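Local coordinates for glucose-6-phosphate dehydrogenase (Trypanosoma cruzi, PDB 5AQ1), which catalyses the NADP-dependent oxidation of glucose 6-phosphate that opens the pentose phosphate pathway, at residues L44-T49 and A88-R93; D268-H273 and R468-L473; F380-R385 and T391-L396. All coordinates share one frame; numbering follows the deposited sequence.

Contact 1. Residues L44-T49 and A88-R93; sequences LAKKKT and AGFFTR. With NDP (NADPH dihydro-nicotinamide-adenine-dinucleotide phosphate), chain G.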
loop_
_atom_site.group_PDB
_atom_site.type_symbol
_atom_site.label_atom_id
_atom_site.label_comp_id
_atom_site.label_asym_id
_atom_site.label_seq_id
_atom_site.Cartn_x
_atom_site.Cartn_y
_atom_site.Cartn_z
ATOM N N LEU B 44 -44.240 11.276 18.126
ATOM C CA LEU B 44 -43.154 10.302 18.205
ATOM C C LEU B 44 -43.535 9.100 19.064
ATOM O O LEU B 44 -43.226 7.956 18.717
ATOM C CB LEU B 44 -41.887 10.954 18.770
ATOM C CG LEU B 44 -40.645 10.061 18.877
ATOM C CD1 LEU B 44 -40.128 9.679 17.499
ATOM C CD2 LEU B 44 -39.556 10.757 19.674
ATOM N N ALA B 45 -44.197 9.369 20.185
ATOM C CA ALA B 45 -44.582 8.322 21.123
ATOM C C ALA B 45 -45.394 7.210 20.455
ATOM O O ALA B 45 -45.028 6.035 20.536
ATOM C CB ALA B 45 -45.355 8.920 22.292
ATOM N N LYS B 46 -46.485 7.583 19.795
ATOM C CA LYS B 46 -47.388 6.594 19.199
ATOM C C LYS B 46 -46.844 5.964 17.917
ATOM O O LYS B 46 -47.124 4.799 17.637
ATOM C CB LYS B 46 -48.776 7.197 18.944
ATOM C CG LYS B 46 -48.846 8.227 17.824
ATOM C CD LYS B 46 -50.240 8.820 17.694
ATOM C CE LYS B 46 -50.184 10.281 17.276
ATOM N NZ LYS B 46 -51.531 10.816 16.934
ATOM N N LYS B 47 -46.077 6.727 17.143
ATOM C CA LYS B 47 -45.583 6.251 15.848
ATOM C C LYS B 47 -44.295 5.437 15.940
ATOM O O LYS B 47 -44.077 4.542 15.127
ATOM C CB LYS B 47 -45.390 7.422 14.882
ATOM C CG LYS B 47 -46.696 7.925 14.296
ATOM C CD LYS B 47 -46.499 9.150 13.424
ATOM C CE LYS B 47 -47.741 9.421 12.592
ATOM N NZ LYS B 47 -47.811 10.838 12.153
ATOM N N LYS B 48 -43.449 5.749 16.919
ATOM C CA LYS B 48 -42.141 5.106 17.039
ATOM C C LYS B 48 -41.889 4.442 18.392
ATOM O O LYS B 48 -41.537 3.266 18.448
ATOM C CB LYS B 48 -41.037 6.124 16.744
ATOM C CG LYS B 48 -41.027 6.625 15.306
ATOM C CD LYS B 48 -40.820 5.483 14.320
ATOM C CE LYS B 48 -40.646 5.973 12.894
ATOM N NZ LYS B 48 -40.686 4.828 11.941
ATOM N N THR B 49 -42.069 5.188 19.474
ATOM C CA THR B 49 -41.686 4.709 20.800
ATOM C C THR B 49 -42.468 3.469 21.239
ATOM O O THR B 49 -41.880 2.413 21.470
ATOM C CB THR B 49 -41.833 5.821 21.856
ATOM O OG1 THR B 49 -41.380 7.065 21.307
ATOM C CG2 THR B 49 -41.017 5.492 23.103
ATOM N N ALA B 88 -52.306 0.806 19.636
ATOM C CA ALA B 88 -52.239 -0.482 18.941
ATOM C C ALA B 88 -52.389 -0.343 17.423
ATOM O O ALA B 88 -51.924 -1.198 16.677
ATOM C CB ALA B 88 -53.281 -1.442 19.494
ATOM N N GLY B 89 -53.034 0.734 16.979
ATOM C CA GLY B 89 -53.139 1.050 15.557
ATOM C C GLY B 89 -51.811 1.178 14.827
ATOM O O GLY B 89 -51.748 0.941 13.622
ATOM N N PHE B 90 -50.753 1.549 15.546
ATOM C CA PHE B 90 -49.428 1.726 14.943
ATOM C C PHE B 90 -48.491 0.526 15.109
ATOM O O PHE B 90 -47.343 0.577 14.666
ATOM C CB PHE B 90 -48.764 2.982 15.507
ATOM C CG PHE B 90 -49.501 4.250 15.184
ATOM C CD1 PHE B 90 -50.489 4.728 16.032
ATOM C CD2 PHE B 90 -49.206 4.967 14.032
ATOM C CE1 PHE B 90 -51.170 5.897 15.737
ATOM C CE2 PHE B 90 -49.884 6.137 13.732
ATOM C CZ PHE B 90 -50.867 6.604 14.586
ATOM N N PHE B 91 -48.971 -0.552 15.728
ATOM C CA PHE B 91 -48.165 -1.767 15.866
ATOM C C PHE B 91 -48.155 -2.531 14.547
ATOM O O PHE B 91 -49.167 -2.597 13.846
ATOM C CB PHE B 91 -48.699 -2.685 16.977
ATOM C CG PHE B 91 -48.728 -2.063 18.353
ATOM C CD1 PHE B 91 -48.099 -0.847 18.630
ATOM C CD2 PHE B 91 -49.367 -2.730 19.393
ATOM C CE1 PHE B 91 -48.141 -0.304 19.904
ATOM C CE2 PHE B 91 -49.405 -2.192 20.667
ATOM C CZ PHE B 91 -48.792 -0.979 20.924
ATOM N N THR B 92 -47.008 -3.119 14.224
ATOM C CA THR B 92 -46.838 -3.869 12.985
ATOM C C THR B 92 -46.473 -5.316 13.297
ATOM O O THR B 92 -46.214 -5.664 14.454
ATOM C CB THR B 92 -45.743 -3.244 12.092
ATOM O OG1 THR B 92 -44.455 -3.416 12.698
ATOM C CG2 THR B 92 -46.017 -1.758 11.866
ATOM N N ARG B 93 -46.465 -6.146 12.254
ATOM C CA ARG B 93 -46.126 -7.566 12.359
ATOM C C ARG B 93 -47.029 -8.297 13.357
ATOM O O ARG B 93 -46.604 -9.241 14.030
ATOM C CB ARG B 93 -44.647 -7.721 12.741
ATOM C CG ARG B 93 -43.660 -6.924 11.876
ATOM C CD ARG B 93 -42.457 -7.741 11.439
ATOM N NE ARG B 93 -41.917 -8.626 12.459
ATOM C CZ ARG B 93 -41.972 -9.962 12.434
ATOM N NH1 ARG B 93 -42.586 -10.639 11.460
ATOM N NH2 ARG B 93 -41.410 -10.637 13.423
HETATM P PA NDP G . -45.089 16.818 19.515
HETATM O O1A NDP G . -45.244 18.189 18.900
HETATM O O2A NDP G . -46.003 15.690 19.072
HETATM O O5B NDP G . -45.161 17.012 21.108
HETATM C C5B NDP G . -45.027 15.883 21.965
HETATM C C4B NDP G . -45.929 16.027 23.184
HETATM O O4B NDP G . -45.390 17.058 24.017
HETATM C C3B NDP G . -47.371 16.422 22.870
HETATM O O3B NDP G . -48.261 15.303 22.798
HETATM C C2B NDP G . -47.743 17.330 24.018
HETATM O O2B NDP G . -48.320 16.563 25.070
HETATM C C1B NDP G . -46.427 17.921 24.492
HETATM N N9A NDP G . -46.279 19.308 23.977
HETATM C C8A NDP G . -46.413 19.727 22.697
HETATM N N7A NDP G . -46.214 21.066 22.604
HETATM C C5A NDP G . -45.949 21.518 23.843
HETATM C C6A NDP G . -45.642 22.825 24.464
HETATM N N6A NDP G . -45.582 23.945 23.703
HETATM N N1A NDP G . -45.425 22.861 25.805
HETATM C C2A NDP G . -45.482 21.753 26.573
HETATM N N3A NDP G . -45.756 20.534 26.067
HETATM C C4A NDP G . -45.993 20.357 24.743
HETATM O O3 NDP G . -43.550 16.352 19.394
HETATM P PN NDP G . -43.088 15.026 18.602
HETATM O O1N NDP G . -43.674 13.792 19.244
HETATM O O2N NDP G . -43.295 15.267 17.123
HETATM O O5D NDP G . -41.508 15.027 18.898
HETATM C C5D NDP G . -40.986 14.827 20.210
HETATM C C4D NDP G . -39.483 15.081 20.199
HETATM O O4D NDP G . -38.839 14.174 19.298
HETATM C C3D NDP G . -39.162 16.483 19.712
HETATM O O3D NDP G . -38.092 17.040 20.483
HETATM C C2D NDP G . -38.743 16.299 18.268
HETATM O O2D NDP G . -37.836 17.325 17.837
HETATM C C1D NDP G . -38.141 14.895 18.273
HETATM N N1N NDP G . -38.237 14.255 16.951
HETATM C C2N NDP G . -39.388 13.695 16.543
HETATM C C3N NDP G . -39.508 13.092 15.294
HETATM C C7N NDP G . -40.806 12.468 14.865
HETATM O O7N NDP G . -40.767 11.468 14.165
HETATM N N7N NDP G . -41.972 13.003 15.238
HETATM C C4N NDP G . -38.335 13.044 14.345
HETATM C C5N NDP G . -37.152 13.687 14.905
HETATM C C6N NDP G . -37.150 14.257 16.171
HETATM P P2B NDP G . -49.282 17.192 26.198
HETATM O O1X NDP G . -49.850 18.459 25.606
HETATM O O2X NDP G . -50.301 16.090 26.377
HETATM O O3X NDP G . -48.376 17.429 27.385
#
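Lys-47 on helix 43-58 and Phe-90 in the loop after helix 79-87 bring their backbones together, with CA atoms 6.0 Å apart. The helix is the first of the Rossmann dinucleotide-binding fold and follows strand 33-38; its opening turn meets the NADPH pyrophosphate, where Leu-44 N donates a nearly straight bond to O1N of the cofactor (2.8 Å, 174°). Farther round the same helix, the backbone oxygen Lys-46 O meets Phe-90 CB at 3.2 Å, and the lysine chains add to this contact, with no hydrogen bond between the segments. Lys-46 CG lies over one face of the Phe-90 ring, 4.3 Å from the ring centroid and 25° off the normal, a CH-pi geometry, and CD follows at 3.6 Å from CE1. With chi1 at 70°, CG lies between the backbone N and the carbonyl carbon of Lys-46, which turns the chain to the ring. Lys-47 keeps an extended chain and sends its ammonium back to Asp-43 as a salt bridge, so that methylenes are what it offers the ring. On the Lys-47 side the approach is oblique, with CG 3.7 Å from Phe-90 CE2.

Contact 2. Residues D268-H273 and R468-L473; sequences DVIQNH and RIYTPL. With BG6 (6-O-phosphono-beta-D-glucopyranose), chain F.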
loop_
_atom_site.group_PDB
_atom_site.type_symbol
_atom_site.label_atom_id
_atom_site.label_comp_id
_atom_site.label_asym_id
_atom_site.label_seq_id
_atom_site.Cartn_x
_atom_site.Cartn_y
_atom_site.Cartn_z
ATOM N N ASP B 268 -31.597 19.680 10.031
ATOM C CA ASP B 268 -32.572 18.593 10.169
ATOM C C ASP B 268 -31.968 17.201 9.979
ATOM O O ASP B 268 -32.266 16.292 10.757
ATOM C CB ASP B 268 -33.733 18.796 9.188
ATOM C CG ASP B 268 -34.914 17.876 9.469
ATOM O OD1 ASP B 268 -35.282 17.704 10.650
ATOM O OD2 ASP B 268 -35.489 17.342 8.497
ATOM N N VAL B 269 -31.137 17.029 8.949
ATOM C CA VAL B 269 -30.567 15.706 8.638
ATOM C C VAL B 269 -29.052 15.650 8.403
ATOM O O VAL B 269 -28.437 14.619 8.670
ATOM C CB VAL B 269 -31.273 15.049 7.428
ATOM C CG1 VAL B 269 -32.778 14.983 7.658
ATOM C CG2 VAL B 269 -30.975 15.793 6.138
ATOM N N ILE B 270 -28.448 16.724 7.897
ATOM C CA ILE B 270 -27.021 16.699 7.567
ATOM C C ILE B 270 -26.148 16.771 8.820
ATOM O O ILE B 270 -25.245 15.956 8.997
ATOM C CB ILE B 270 -26.637 17.824 6.582
ATOM C CG1 ILE B 270 -27.338 17.588 5.239
ATOM C CG2 ILE B 270 -25.123 17.882 6.393
ATOM C CD1 ILE B 270 -27.060 18.635 4.184
ATOM N N GLN B 271 -26.438 17.735 9.691
ATOM C CA GLN B 271 -25.670 17.943 10.921
ATOM C C GLN B 271 -25.661 16.733 11.852
ATOM O O GLN B 271 -24.723 16.556 12.634
ATOM C CB GLN B 271 -26.207 19.167 11.667
ATOM C CG GLN B 271 -25.472 19.503 12.958
ATOM C CD GLN B 271 -25.983 18.744 14.175
ATOM O OE1 GLN B 271 -27.046 18.122 14.145
ATOM N NE2 GLN B 271 -25.214 18.787 15.253
ATOM N N ASN B 272 -26.699 15.904 11.767
ATOM C CA ASN B 272 -26.833 14.748 12.646
ATOM C C ASN B 272 -26.737 13.423 11.883
ATOM O O ASN B 272 -25.724 12.733 11.974
ATOM C CB ASN B 272 -28.117 14.841 13.489
ATOM C CG ASN B 272 -29.301 15.388 12.710
ATOM O OD1 ASN B 272 -29.850 14.711 11.841
ATOM N ND2 ASN B 272 -29.703 16.619 13.019
ATOM N N HIS B 273 -27.768 13.073 11.121
ATOM C CA HIS B 273 -27.846 11.741 10.517
ATOM C C HIS B 273 -26.663 11.442 9.598
ATOM O O HIS B 273 -26.000 10.415 9.739
ATOM C CB HIS B 273 -29.144 11.576 9.722
ATOM C CG HIS B 273 -30.387 11.726 10.543
ATOM N ND1 HIS B 273 -30.555 11.102 11.761
ATOM C CD2 HIS B 273 -31.531 12.411 10.309
ATOM C CE1 HIS B 273 -31.747 11.402 12.245
ATOM N NE2 HIS B 273 -32.359 12.195 11.383
ATOM N N ARG B 468 -19.609 22.381 14.906
ATOM C CA ARG B 468 -18.502 23.215 14.446
ATOM C C ARG B 468 -18.269 23.094 12.939
ATOM O O ARG B 468 -17.790 24.032 12.303
ATOM C CB ARG B 468 -17.226 22.891 15.229
ATOM C CG ARG B 468 -17.249 23.484 16.629
ATOM C CD ARG B 468 -16.114 22.984 17.503
ATOM N NE ARG B 468 -16.272 23.477 18.871
ATOM C CZ ARG B 468 -15.755 24.611 19.341
ATOM N NH1 ARG B 468 -14.996 25.397 18.581
ATOM N NH2 ARG B 468 -15.990 24.952 20.601
ATOM N N ILE B 469 -18.629 21.948 12.373
ATOM C CA ILE B 469 -18.498 21.733 10.939
ATOM C C ILE B 469 -19.418 22.658 10.140
ATOM O O ILE B 469 -19.003 23.211 9.113
ATOM C CB ILE B 469 -18.777 20.257 10.573
ATOM C CG1 ILE B 469 -17.658 19.370 11.131
ATOM C CG2 ILE B 469 -18.890 20.077 9.064
ATOM C CD1 ILE B 469 -17.994 17.895 11.186
ATOM N N TYR B 470 -20.652 22.834 10.620
ATOM C CA TYR B 470 -21.700 23.494 9.835
ATOM C C TYR B 470 -22.101 24.890 10.307
ATOM O O TYR B 470 -22.741 25.622 9.553
ATOM C CB TYR B 470 -22.947 22.606 9.779
ATOM C CG TYR B 470 -22.649 21.211 9.301
ATOM C CD1 TYR B 470 -22.451 20.945 7.955
ATOM C CD2 TYR B 470 -22.551 20.159 10.198
ATOM C CE1 TYR B 470 -22.163 19.661 7.513
ATOM C CE2 TYR B 470 -22.261 18.876 9.771
ATOM C CZ TYR B 470 -22.067 18.629 8.427
ATOM O OH TYR B 470 -21.774 17.359 7.989
ATOM N N THR B 471 -21.724 25.268 11.527
ATOM C CA THR B 471 -22.189 26.530 12.112
ATOM C C THR B 471 -21.809 27.770 11.293
ATOM O O THR B 471 -22.673 28.604 11.033
ATOM C CB THR B 471 -21.748 26.681 13.585
ATOM O OG1 THR B 471 -22.478 25.749 14.390
ATOM C CG2 THR B 471 -22.012 28.091 14.108
ATOM N N PRO B 472 -20.526 27.902 10.889
ATOM C CA PRO B 472 -20.162 29.037 10.028
ATOM C C PRO B 472 -21.037 29.163 8.780
ATOM O O PRO B 472 -21.447 30.273 8.434
ATOM C CB PRO B 472 -18.714 28.735 9.639
ATOM C CG PRO B 472 -18.183 27.939 10.774
ATOM C CD PRO B 472 -19.338 27.145 11.324
ATOM N N LEU B 473 -21.323 28.038 8.125
ATOM C CA LEU B 473 -22.205 28.024 6.956
ATOM C C LEU B 473 -23.628 28.432 7.321
ATOM O O LEU B 473 -24.233 29.267 6.647
ATOM C CB LEU B 473 -22.220 26.644 6.292
ATOM C CG LEU B 473 -23.224 26.431 5.146
ATOM C CD1 LEU B 473 -23.070 27.486 4.057
ATOM C CD2 LEU B 473 -23.066 25.040 4.555
HETATM C C1 BG6 F . -36.020 13.017 11.190
HETATM C C2 BG6 F . -36.055 14.381 10.503
HETATM O O1 BG6 F . -34.978 12.982 12.172
HETATM O O5 BG6 F . -35.783 11.995 10.218
HETATM C C3 BG6 F . -37.122 14.376 9.420
HETATM O O2 BG6 F . -36.322 15.415 11.455
HETATM C C4 BG6 F . -36.825 13.243 8.453
HETATM O O3 BG6 F . -37.162 15.620 8.714
HETATM C C5 BG6 F . -36.797 11.922 9.211
HETATM O O4 BG6 F . -37.817 13.220 7.425
HETATM C C6 BG6 F . -36.532 10.748 8.273
HETATM O O6 BG6 F . -36.319 9.548 9.017
HETATM P P BG6 F . -36.363 8.122 8.274
HETATM O O1P BG6 F . -35.360 8.242 7.149
HETATM O O2P BG6 F . -35.945 7.135 9.328
HETATM O O3P BG6 F . -37.801 8.001 7.829
#
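The glucose 6-phosphate site is carried in part by helix 264-282, and Ile-270 and Gln-271 of that helix pack against Tyr-470 of helix 460-479. CA atoms of Gln-271 and Tyr-470 lie 6.9 Å apart. Both partners approach the Tyr-470 ring obliquely: CE1 is 3.6 Å from Ile-270 CG2, and CE2 is 3.7 Å from Gln-271 CA. Ile-270 crosses the tyrosine at about a right angle, reaching it with CG2, the branch set trans to the backbone N. The Gln-271 amide plane stands 73° from the ring plane, and its OE1 accepts from Asn-272 ND2. No hydrogen bond joins the segments; Tyr-470 OH is instead bonded to Thr-275 OG1, one turn on along the first helix. Asp-268 and His-273, from that same helix, bind the substrate. Asp-268 OD1 accepts from sugar O2 (2.6 Å); OD2 lies beside O3, at a distance too short to be taken at face value. His-273 NE2 lies 2.8 Å from sugar O1, which sits at the ring edge in its plane. His-273 ND1 is bonded to Asp-210, a pairing consistent with the Asp-His dyad of this enzyme family. Beneath the helices runs the large mixed sheet: Ile-270 rests on strands 361-366 and 344-349, and Tyr-470 on Leu-347 and Leu-349, so both helices share one sheet surface.

Contact 3. Residues F380-R385 and T391-L396; sequences FKDEIR and TQRNEL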
loop_
_atom_site.group_PDB
_atom_site.type_symbol
_atom_site.label_atom_id
_atom_site.label_comp_id
_atom_site.label_asym_id
_atom_site.label_seq_id
_atom_site.Cartn_x
_atom_site.Cartn_y
_atom_site.Cartn_z
ATOM N N PHE B 380 -14.314 4.269 -6.119
ATOM C CA PHE B 380 -12.873 4.061 -6.224
ATOM C C PHE B 380 -12.294 4.704 -7.482
ATOM O O PHE B 380 -13.022 5.130 -8.383
ATOM C CB PHE B 380 -12.540 2.564 -6.187
ATOM C CG PHE B 380 -12.997 1.877 -4.931
ATOM C CD1 PHE B 380 -12.258 1.974 -3.760
ATOM C CD2 PHE B 380 -14.181 1.152 -4.911
ATOM C CE1 PHE B 380 -12.682 1.351 -2.595
ATOM C CE2 PHE B 380 -14.609 0.527 -3.749
ATOM C CZ PHE B 380 -13.856 0.625 -2.590
ATOM N N LYS B 381 -10.970 4.788 -7.515
ATOM C CA LYS B 381 -10.258 5.367 -8.647
ATOM C C LYS B 381 -10.345 4.475 -9.873
ATOM O O LYS B 381 -10.586 3.276 -9.775
ATOM C CB LYS B 381 -8.788 5.585 -8.293
ATOM C CG LYS B 381 -8.540 6.715 -7.317
ATOM C CD LYS B 381 -7.125 6.649 -6.779
ATOM C CE LYS B 381 -6.608 8.018 -6.388
ATOM N NZ LYS B 381 -5.361 7.913 -5.586
ATOM N N ASP B 382 -10.125 5.080 -11.029
ATOM C CA ASP B 382 -10.061 4.345 -12.281
ATOM C C ASP B 382 -8.820 3.472 -12.324
ATOM O O ASP B 382 -7.737 3.895 -11.916
ATOM C CB ASP B 382 -10.015 5.309 -13.462
ATOM C CG ASP B 382 -11.318 6.016 -13.677
ATOM O OD1 ASP B 382 -12.231 5.403 -14.280
ATOM O OD2 ASP B 382 -11.420 7.184 -13.251
ATOM N N GLU B 383 -8.988 2.248 -12.812
ATOM C CA GLU B 383 -7.860 1.458 -13.264
ATOM C C GLU B 383 -7.639 1.874 -14.720
ATOM O O GLU B 383 -8.415 1.511 -15.611
ATOM C CB GLU B 383 -8.147 -0.037 -13.118
ATOM C CG GLU B 383 -6.904 -0.912 -13.152
ATOM C CD GLU B 383 -5.973 -0.710 -11.960
ATOM O OE1 GLU B 383 -6.420 -0.218 -10.899
ATOM O OE2 GLU B 383 -4.780 -1.064 -12.087
ATOM N N ILE B 384 -6.598 2.677 -14.942
ATOM C CA ILE B 384 -6.381 3.337 -16.232
ATOM C C ILE B 384 -5.987 2.352 -17.328
ATOM O O ILE B 384 -6.480 2.451 -18.449
ATOM C CB ILE B 384 -5.328 4.468 -16.125
ATOM C CG1 ILE B 384 -5.824 5.563 -15.167
ATOM C CG2 ILE B 384 -5.034 5.071 -17.500
ATOM C CD1 ILE B 384 -4.731 6.474 -14.645
ATOM N N ARG B 385 -5.111 1.406 -17.000
ATOM C CA ARG B 385 -4.636 0.430 -17.973
ATOM C C ARG B 385 -4.903 -0.996 -17.500
ATOM O O ARG B 385 -4.886 -1.258 -16.299
ATOM C CB ARG B 385 -3.148 0.634 -18.227
ATOM C CG ARG B 385 -2.834 2.035 -18.705
ATOM C CD ARG B 385 -1.420 2.213 -19.207
ATOM N NE ARG B 385 -1.317 3.541 -19.824
ATOM C CZ ARG B 385 -1.705 3.850 -21.059
ATOM N NH1 ARG B 385 -2.193 2.917 -21.877
ATOM N NH2 ARG B 385 -1.577 5.103 -21.483
ATOM N N THR B 391 -13.505 0.420 -19.220
ATOM C CA THR B 391 -13.913 0.150 -17.848
ATOM C C THR B 391 -14.338 1.473 -17.224
ATOM O O THR B 391 -14.213 2.536 -17.841
ATOM C CB THR B 391 -12.788 -0.530 -17.028
ATOM O OG1 THR B 391 -13.306 -0.983 -15.773
ATOM C CG2 THR B 391 -11.607 0.413 -16.782
ATOM N N GLN B 392 -14.861 1.402 -16.008
ATOM C CA GLN B 392 -15.252 2.594 -15.263
ATOM C C GLN B 392 -15.001 2.352 -13.793
ATOM O O GLN B 392 -14.655 1.244 -13.387
ATOM C CB GLN B 392 -16.716 2.986 -15.531
ATOM C CG GLN B 392 -17.605 1.869 -16.061
ATOM C CD GLN B 392 -18.776 2.347 -16.895
ATOM O OE1 GLN B 392 -19.864 1.812 -16.747
ATOM N NE2 GLN B 392 -18.575 3.345 -17.764
ATOM N N ARG B 393 -15.149 3.404 -13.003
ATOM C CA ARG B 393 -14.805 3.345 -11.595
ATOM C C ARG B 393 -15.617 2.291 -10.866
ATOM O O ARG B 393 -16.837 2.235 -11.007
ATOM C CB ARG B 393 -15.032 4.703 -10.942
ATOM C CG ARG B 393 -14.021 5.750 -11.353
ATOM C CD ARG B 393 -14.359 7.076 -10.710
ATOM N NE ARG B 393 -13.344 8.093 -10.956
ATOM C CZ ARG B 393 -13.385 9.332 -10.469
ATOM N NH1 ARG B 393 -14.402 9.727 -9.703
ATOM N NH2 ARG B 393 -12.407 10.183 -10.753
ATOM N N ASN B 394 -14.936 1.458 -10.083
ATOM C CA ASN B 394 -15.615 0.589 -9.132
ATOM C C ASN B 394 -16.323 1.440 -8.088
ATOM O O ASN B 394 -15.936 2.579 -7.829
ATOM C CB ASN B 394 -14.636 -0.355 -8.424
ATOM C CG ASN B 394 -13.934 -1.319 -9.366
ATOM O OD1 ASN B 394 -12.908 -1.884 -8.998
ATOM N ND2 ASN B 394 -14.467 -1.514 -10.572
ATOM N N GLU B 395 -17.356 0.876 -7.482
ATOM C CA GLU B 395 -18.128 1.601 -6.488
ATOM C C GLU B 395 -18.742 0.625 -5.498
ATOM O O GLU B 395 -19.408 -0.329 -5.895
ATOM C CB GLU B 395 -19.219 2.412 -7.183
ATOM C CG GLU B 395 -19.649 3.656 -6.435
ATOM C CD GLU B 395 -20.844 4.325 -7.081
ATOM O OE1 GLU B 395 -21.850 3.632 -7.340
ATOM O OE2 GLU B 395 -20.784 5.540 -7.335
ATOM N N LEU B 396 -18.480 0.838 -4.211
ATOM C CA LEU B 396 -19.191 0.118 -3.169
ATOM C C LEU B 396 -20.421 0.937 -2.805
ATOM O O LEU B 396 -20.311 2.118 -2.475
ATOM C CB LEU B 396 -18.313 -0.089 -1.935
ATOM C CG LEU B 396 -18.944 -0.870 -0.773
ATOM C CD1 LEU B 396 -19.303 -2.290 -1.186
ATOM C CD2 LEU B 396 -17.997 -0.871 0.416
HETATM O O HOH W 1 -12.141 1.083 -10.677
HETATM O O HOH W 2 -11.685 1.117 -13.487
#
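Phe-380 and Asn-394 form the one direct backbone hydrogen bond between these segments, Phe-380 N to Asn-394 O at 2.9 Å. The touching parts run 157° apart in direction, which is antiparallel. Farther toward the turn, direct bonding gives way to water. One molecule donates to Lys-381 O (2.8 Å) and accepts from Asn-394 N; a second accepts from Glu-383 N and donates to Gln-392 O (3.0 Å). The two waters bridge the backbones where no direct bond between them forms.

Charge pairing acts across Asp-382 and Arg-393. Arg-393 NE donates to Asp-382 OD2 at 3.1 Å and 160°; the oxygen lies near the guanidinium plane, yet the nitrogen stands well above the carboxylate plane, and the two planes are 50° apart. The arginine chain is extended from CG to NE, which carries it past Phe-380 O to the carboxylate, while its NH1 turns to Gln-379 OE1 and Gly-505 O.

Apolar contact is made by the Phe-380 ring, side by side with Leu-396 and pointing the same way (CE2 to CB 4.2 Å), and Asn-394 CB approaches its CD2 at 3.8 Å. Two contacts to carbonyl groups stand apart from these: the Asn-394 carbonyl lies at the ring edge of Phe-380, and Thr-391 CG2 touches Glu-383 O.

Other subunits hold the outer part: Glu-383 forms salt bridges with Lys-285 and Arg-229 of a second subunit, and the backbone N atoms of Ile-384 and Arg-385 bond to Asp-354 of a third. Such a pattern is that of a beta hairpin in which strands 373-380 and 395-401 of the large mixed sheet are joined by a long connection whose two ends are bridged by water, here at a subunit interface.

From the N terminus, contact 1 closes first: it joins helix 43-58 to the loop after helix 79-87 across 38 residues, all within the nucleotide-binding domain. Contact 2 follows in series and closes a far longer loop of 194 residues, joining two helices of the C-terminal domain. Contact 3 lies wholly within that loop, its segments separated by only five residues, and ties together the ends of strands 373-380 and 395-401; no loops cross. Contacts 1 and 2 sit on opposite sides of the chain's centre, their nearest atoms about 10 Å apart, one near the cofactor and the other near the sugar phosphate. Contact 3 is remote, its centre about 31 Å from that of contact 2.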